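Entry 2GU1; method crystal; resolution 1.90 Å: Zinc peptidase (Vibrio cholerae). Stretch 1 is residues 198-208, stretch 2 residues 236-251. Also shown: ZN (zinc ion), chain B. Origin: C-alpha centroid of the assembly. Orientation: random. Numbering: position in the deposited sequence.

Stretch 1 (198-208) ERAFNRYPVDK
Stretch 2 236-251: DFATPIGAPVYSTGDG

Stretch 1 has no regular strand; it is mostly extended but bends at Arg-203 and Pro-205. Stretch 2 has the end of a strand at 236-237, a type II turn from Pro-240 to Ala-243 and a strand at 244-246. Stretch 1 runs antiparallel to its later part. CA atoms pair as Phe-201 with Gly-249 (4.8 Å), Asn-202 with Thr-248 (4.7 Å), Pro-205 with Tyr-246 (4.8 Å) and Val-206 with Val-245 (5.2 Å). The contact buries 789 Å², both sides summed.

Two backbone hydrogen bonds set the register. Asn-202 N donates to Thr-248 O (2.8 Å), and Tyr-246 N donates to Pro-205 O (2.7 Å, nearly linear). The two acceptor residues, Pro-205 (phi/psi -92/5) and Thr-248 (-85/3), leave the extended conformation, as does Arg-203 (-73/-40). Pro-205 lacks an amide hydrogen but still offers its carbonyl.

Charged and polar side chains bind near both ends of stretch 1. Arg-199 (chi1 m) forms a two-pronged salt bridge with Asp-250 (chi1 m): Arg-199 NE to Asp-250 OD2 and Arg-199 NH2 to Asp-250 OD1, both 2.6 Å. OD1 lies near the guanidinium plane. Tyr-246 (m) donates from OH to Asp-207 OD2 (2.8 Å); Asp-207 is also m.

Pro-205, Val-206, Phe-237 and Thr-248 are buried. Apolar packing centres on Phe-237 (m, chi2 -68°), whose flat ring receives compact apolar groups. Val-206 CG2 lies over one face, 4.2 Å from Phe-237 CG. Pro-205 CD is 3.4 Å from Phe-237 CE2, and Tyr-204 CD1 is 3.7 Å from Phe-237 CE1. Val-206 (m) also places CG1 3.7 Å from Thr-239 CG2. Thr-248 (p) has its methyl CG2 3.7 Å from Pro-205 N.

Gly-249 leaves room for Phe-201 (m): a CB there would sit 2.6 Å from Phe-201 CD2, a clash.

Waters fill polar gaps. Water 2 links Ala-200 O to Asp-250 N, both at 2.9 Å. Water 3 joins Tyr-204 O (3.2 Å) to Ser-247 O (2.8 Å). Water 4 joins Asp-207 N (2.8 Å) to Pro-244 O (2.9 Å).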

# COMPACT_ATOMS: atom_id res chain seq x y z
N GLU A 198 3.82 -6.83 -17.41
CA GLU A 198 4.53 -6.20 -16.30
C GLU A 198 5.76 -7.01 -15.88
O GLU A 198 5.71 -8.24 -15.83
CB GLU A 198 3.57 -6.03 -15.12
CG GLU A 198 2.39 -5.16 -15.48
CD GLU A 198 1.34 -5.07 -14.39
OE1 GLU A 198 0.61 -6.06 -14.19
OE2 GLU A 198 1.25 -4.00 -13.75
N ARG A 199 6.86 -6.33 -15.58
CA ARG A 199 8.08 -7.02 -15.20
C ARG A 199 7.99 -7.72 -13.86
O ARG A 199 7.23 -7.31 -12.99
CB ARG A 199 9.27 -6.06 -15.20
CG ARG A 199 9.71 -5.64 -16.60
CD ARG A 199 11.21 -5.42 -16.66
NE ARG A 199 11.64 -4.24 -15.92
CZ ARG A 199 12.92 -3.93 -15.70
NH1 ARG A 199 13.88 -4.72 -16.15
NH2 ARG A 199 13.22 -2.83 -15.02
N ALA A 200 8.75 -8.80 -13.71
CA ALA A 200 8.78 -9.56 -12.48
C ALA A 200 9.61 -8.79 -11.45
O ALA A 200 10.18 -7.74 -11.76
CB ALA A 200 9.40 -10.94 -12.71
N PHE A 201 9.68 -9.32 -10.24
CA PHE A 201 10.41 -8.68 -9.16
C PHE A 201 11.66 -9.45 -8.80
O PHE A 201 11.80 -10.64 -9.12
CB PHE A 201 9.54 -8.63 -7.89
CG PHE A 201 8.21 -7.95 -8.07
CD1 PHE A 201 7.07 -8.48 -7.48
CD2 PHE A 201 8.11 -6.75 -8.77
CE1 PHE A 201 5.84 -7.82 -7.57
CE2 PHE A 201 6.89 -6.09 -8.87
CZ PHE A 201 5.76 -6.62 -8.27
N ASN A 202 12.58 -8.77 -8.12
CA ASN A 202 13.77 -9.42 -7.63
C ASN A 202 13.32 -9.93 -6.26
O ASN A 202 12.46 -9.32 -5.63
CB ASN A 202 14.93 -8.44 -7.46
CG ASN A 202 15.54 -8.03 -8.79
OD1 ASN A 202 15.57 -8.82 -9.73
ND2 ASN A 202 16.04 -6.80 -8.86
N ARG A 203 13.89 -11.03 -5.80
CA ARG A 203 13.51 -11.56 -4.50
C ARG A 203 14.07 -10.74 -3.33
O ARG A 203 13.38 -10.52 -2.33
CB ARG A 203 14.01 -13.00 -4.37
CG ARG A 203 13.81 -13.61 -2.99
CD ARG A 203 12.35 -13.87 -2.73
NE ARG A 203 11.88 -15.00 -3.53
CZ ARG A 203 10.61 -15.39 -3.60
NH1 ARG A 203 9.67 -14.74 -2.91
NH2 ARG A 203 10.29 -16.44 -4.35
N TYR A 204 15.31 -10.27 -3.47
CA TYR A 204 16.01 -9.51 -2.42
C TYR A 204 16.21 -8.02 -2.65
O TYR A 204 16.49 -7.59 -3.76
CB TYR A 204 17.39 -10.14 -2.18
CG TYR A 204 17.33 -11.60 -1.76
CD1 TYR A 204 16.98 -11.95 -0.46
CD2 TYR A 204 17.58 -12.61 -2.68
CE1 TYR A 204 16.88 -13.29 -0.08
CE2 TYR A 204 17.49 -13.95 -2.31
CZ TYR A 204 17.14 -14.28 -1.01
OH TYR A 204 17.04 -15.61 -0.65
N PRO A 205 16.07 -7.21 -1.58
CA PRO A 205 16.25 -5.75 -1.63
C PRO A 205 17.69 -5.34 -1.30
O PRO A 205 17.99 -4.15 -1.19
CB PRO A 205 15.27 -5.26 -0.57
CG PRO A 205 15.41 -6.32 0.50
CD PRO A 205 15.42 -7.61 -0.32
N VAL A 206 18.57 -6.32 -1.12
CA VAL A 206 19.97 -6.04 -0.80
C VAL A 206 20.91 -7.01 -1.54
O VAL A 206 20.47 -8.03 -2.08
CB VAL A 206 20.25 -6.16 0.73
CG1 VAL A 206 19.46 -5.09 1.51
CG2 VAL A 206 19.88 -7.55 1.21
N ASP A 207 22.19 -6.67 -1.54
CA ASP A 207 23.19 -7.50 -2.21
C ASP A 207 23.42 -8.80 -1.45
O ASP A 207 23.14 -8.90 -0.25
CB ASP A 207 24.50 -6.71 -2.37
CG ASP A 207 24.35 -5.53 -3.31
OD1 ASP A 207 23.83 -5.72 -4.44
OD2 ASP A 207 24.76 -4.41 -2.93
N LYS A 208 23.94 -9.79 -2.17
CA LYS A 208 24.20 -11.11 -1.58
C LYS A 208 24.87 -11.08 -0.22
O LYS A 208 24.54 -11.88 0.67
CB LYS A 208 25.04 -11.96 -2.55
CG LYS A 208 24.37 -12.20 -3.90
CD LYS A 208 25.17 -13.19 -4.75
CE LYS A 208 24.49 -13.44 -6.08
NZ LYS A 208 25.22 -14.45 -6.90
N ASP A 236 13.60 -9.43 8.04
CA ASP A 236 14.77 -8.65 8.48
C ASP A 236 16.06 -9.20 7.89
O ASP A 236 16.36 -10.38 8.03
CB ASP A 236 14.87 -8.66 10.00
CG ASP A 236 13.71 -7.97 10.66
OD1 ASP A 236 12.93 -7.32 9.93
OD2 ASP A 236 13.58 -8.06 11.90
N PHE A 237 16.82 -8.32 7.21
CA PHE A 237 18.10 -8.69 6.60
C PHE A 237 19.24 -8.09 7.43
O PHE A 237 19.14 -6.97 7.94
CB PHE A 237 18.18 -8.18 5.15
CG PHE A 237 17.24 -8.88 4.21
CD1 PHE A 237 17.44 -10.22 3.88
CD2 PHE A 237 16.14 -8.22 3.68
CE1 PHE A 237 16.56 -10.88 3.03
CE2 PHE A 237 15.24 -8.87 2.84
CZ PHE A 237 15.45 -10.20 2.51
N ALA A 238 20.32 -8.85 7.56
CA ALA A 238 21.48 -8.44 8.35
C ALA A 238 22.36 -7.43 7.63
O ALA A 238 23.44 -7.77 7.15
CB ALA A 238 22.30 -9.66 8.74
N THR A 239 21.89 -6.19 7.55
CA THR A 239 22.63 -5.13 6.88
C THR A 239 23.35 -4.20 7.84
O THR A 239 22.83 -3.86 8.90
CB THR A 239 21.71 -4.24 6.04
OG1 THR A 239 20.62 -3.79 6.86
CG2 THR A 239 21.18 -4.98 4.84
N PRO A 240 24.57 -3.78 7.47
CA PRO A 240 25.31 -2.86 8.33
C PRO A 240 24.66 -1.51 8.03
O PRO A 240 24.04 -1.35 6.98
CB PRO A 240 26.73 -2.90 7.75
CG PRO A 240 26.79 -4.23 7.05
CD PRO A 240 25.43 -4.33 6.41
N ILE A 241 24.76 -0.55 8.95
CA ILE A 241 24.20 0.76 8.69
C ILE A 241 24.98 1.26 7.47
O ILE A 241 26.21 1.14 7.44
CB ILE A 241 24.45 1.72 9.88
CG1 ILE A 241 23.74 1.19 11.12
CG2 ILE A 241 23.98 3.12 9.53
CD1 ILE A 241 23.99 2.01 12.39
N GLY A 242 24.28 1.79 6.47
CA GLY A 242 24.96 2.30 5.29
C GLY A 242 24.95 1.37 4.09
O GLY A 242 25.33 1.77 2.99
N ALA A 243 24.51 0.13 4.29
CA ALA A 243 24.45 -0.82 3.18
C ALA A 243 23.39 -0.36 2.19
O ALA A 243 22.34 0.13 2.58
CB ALA A 243 24.11 -2.21 3.69
N PRO A 244 23.66 -0.51 0.88
CA PRO A 244 22.69 -0.10 -0.13
C PRO A 244 21.42 -0.95 -0.11
O PRO A 244 21.48 -2.17 0.10
CB PRO A 244 23.46 -0.24 -1.44
CG PRO A 244 24.38 -1.40 -1.15
CD PRO A 244 24.88 -1.05 0.25
N VAL A 245 20.29 -0.29 -0.32
CA VAL A 245 18.98 -0.94 -0.33
C VAL A 245 18.43 -0.67 -1.72
O VAL A 245 18.49 0.46 -2.20
CB VAL A 245 18.04 -0.31 0.73
CG1 VAL A 245 16.65 -0.91 0.63
CG2 VAL A 245 18.61 -0.54 2.12
N TYR A 246 17.91 -1.71 -2.38
CA TYR A 246 17.38 -1.56 -3.73
C TYR A 246 15.92 -1.94 -3.84
O TYR A 246 15.44 -2.80 -3.09
CB TYR A 246 18.16 -2.46 -4.69
CG TYR A 246 19.66 -2.35 -4.56
CD1 TYR A 246 20.37 -1.39 -5.29
CD2 TYR A 246 20.37 -3.19 -3.72
CE1 TYR A 246 21.75 -1.29 -5.18
CE2 TYR A 246 21.75 -3.10 -3.60
CZ TYR A 246 22.44 -2.15 -4.33
OH TYR A 246 23.81 -2.09 -4.24
N SER A 247 15.22 -1.33 -4.79
CA SER A 247 13.81 -1.65 -5.02
C SER A 247 13.77 -3.02 -5.67
O SER A 247 14.59 -3.33 -6.54
CB SER A 247 13.16 -0.63 -5.96
OG SER A 247 11.83 -1.04 -6.30
N THR A 248 12.83 -3.85 -5.24
CA THR A 248 12.71 -5.18 -5.81
C THR A 248 11.88 -5.17 -7.09
O THR A 248 11.62 -6.21 -7.69
CB THR A 248 12.07 -6.14 -4.79
OG1 THR A 248 10.90 -5.53 -4.23
CG2 THR A 248 13.06 -6.46 -3.67
N GLY A 249 11.46 -3.98 -7.51
CA GLY A 249 10.67 -3.89 -8.73
C GLY A 249 10.48 -2.50 -9.29
O GLY A 249 10.74 -1.50 -8.61
N ASP A 250 10.04 -2.42 -10.55
CA ASP A 250 9.79 -1.13 -11.17
C ASP A 250 8.62 -0.53 -10.40
O ASP A 250 7.75 -1.26 -9.92
CB ASP A 250 9.41 -1.29 -12.64
CG ASP A 250 10.46 -2.02 -13.45
OD1 ASP A 250 11.67 -1.76 -13.25
OD2 ASP A 250 10.09 -2.85 -14.31
N GLY A 251 8.59 0.79 -10.28
CA GLY A 251 7.49 1.40 -9.56
C GLY A 251 7.67 2.88 -9.28
O GLY A 251 8.56 3.53 -9.84
ZN ZN B . 11.38 -6.65 11.06
O HOH W 1 6.89 -3.49 -15.41
O HOH W 2 9.47 -4.95 -11.85
O HOH W 3 16.46 -5.33 -5.96
O HOH W 4 23.23 -4.43 -0.15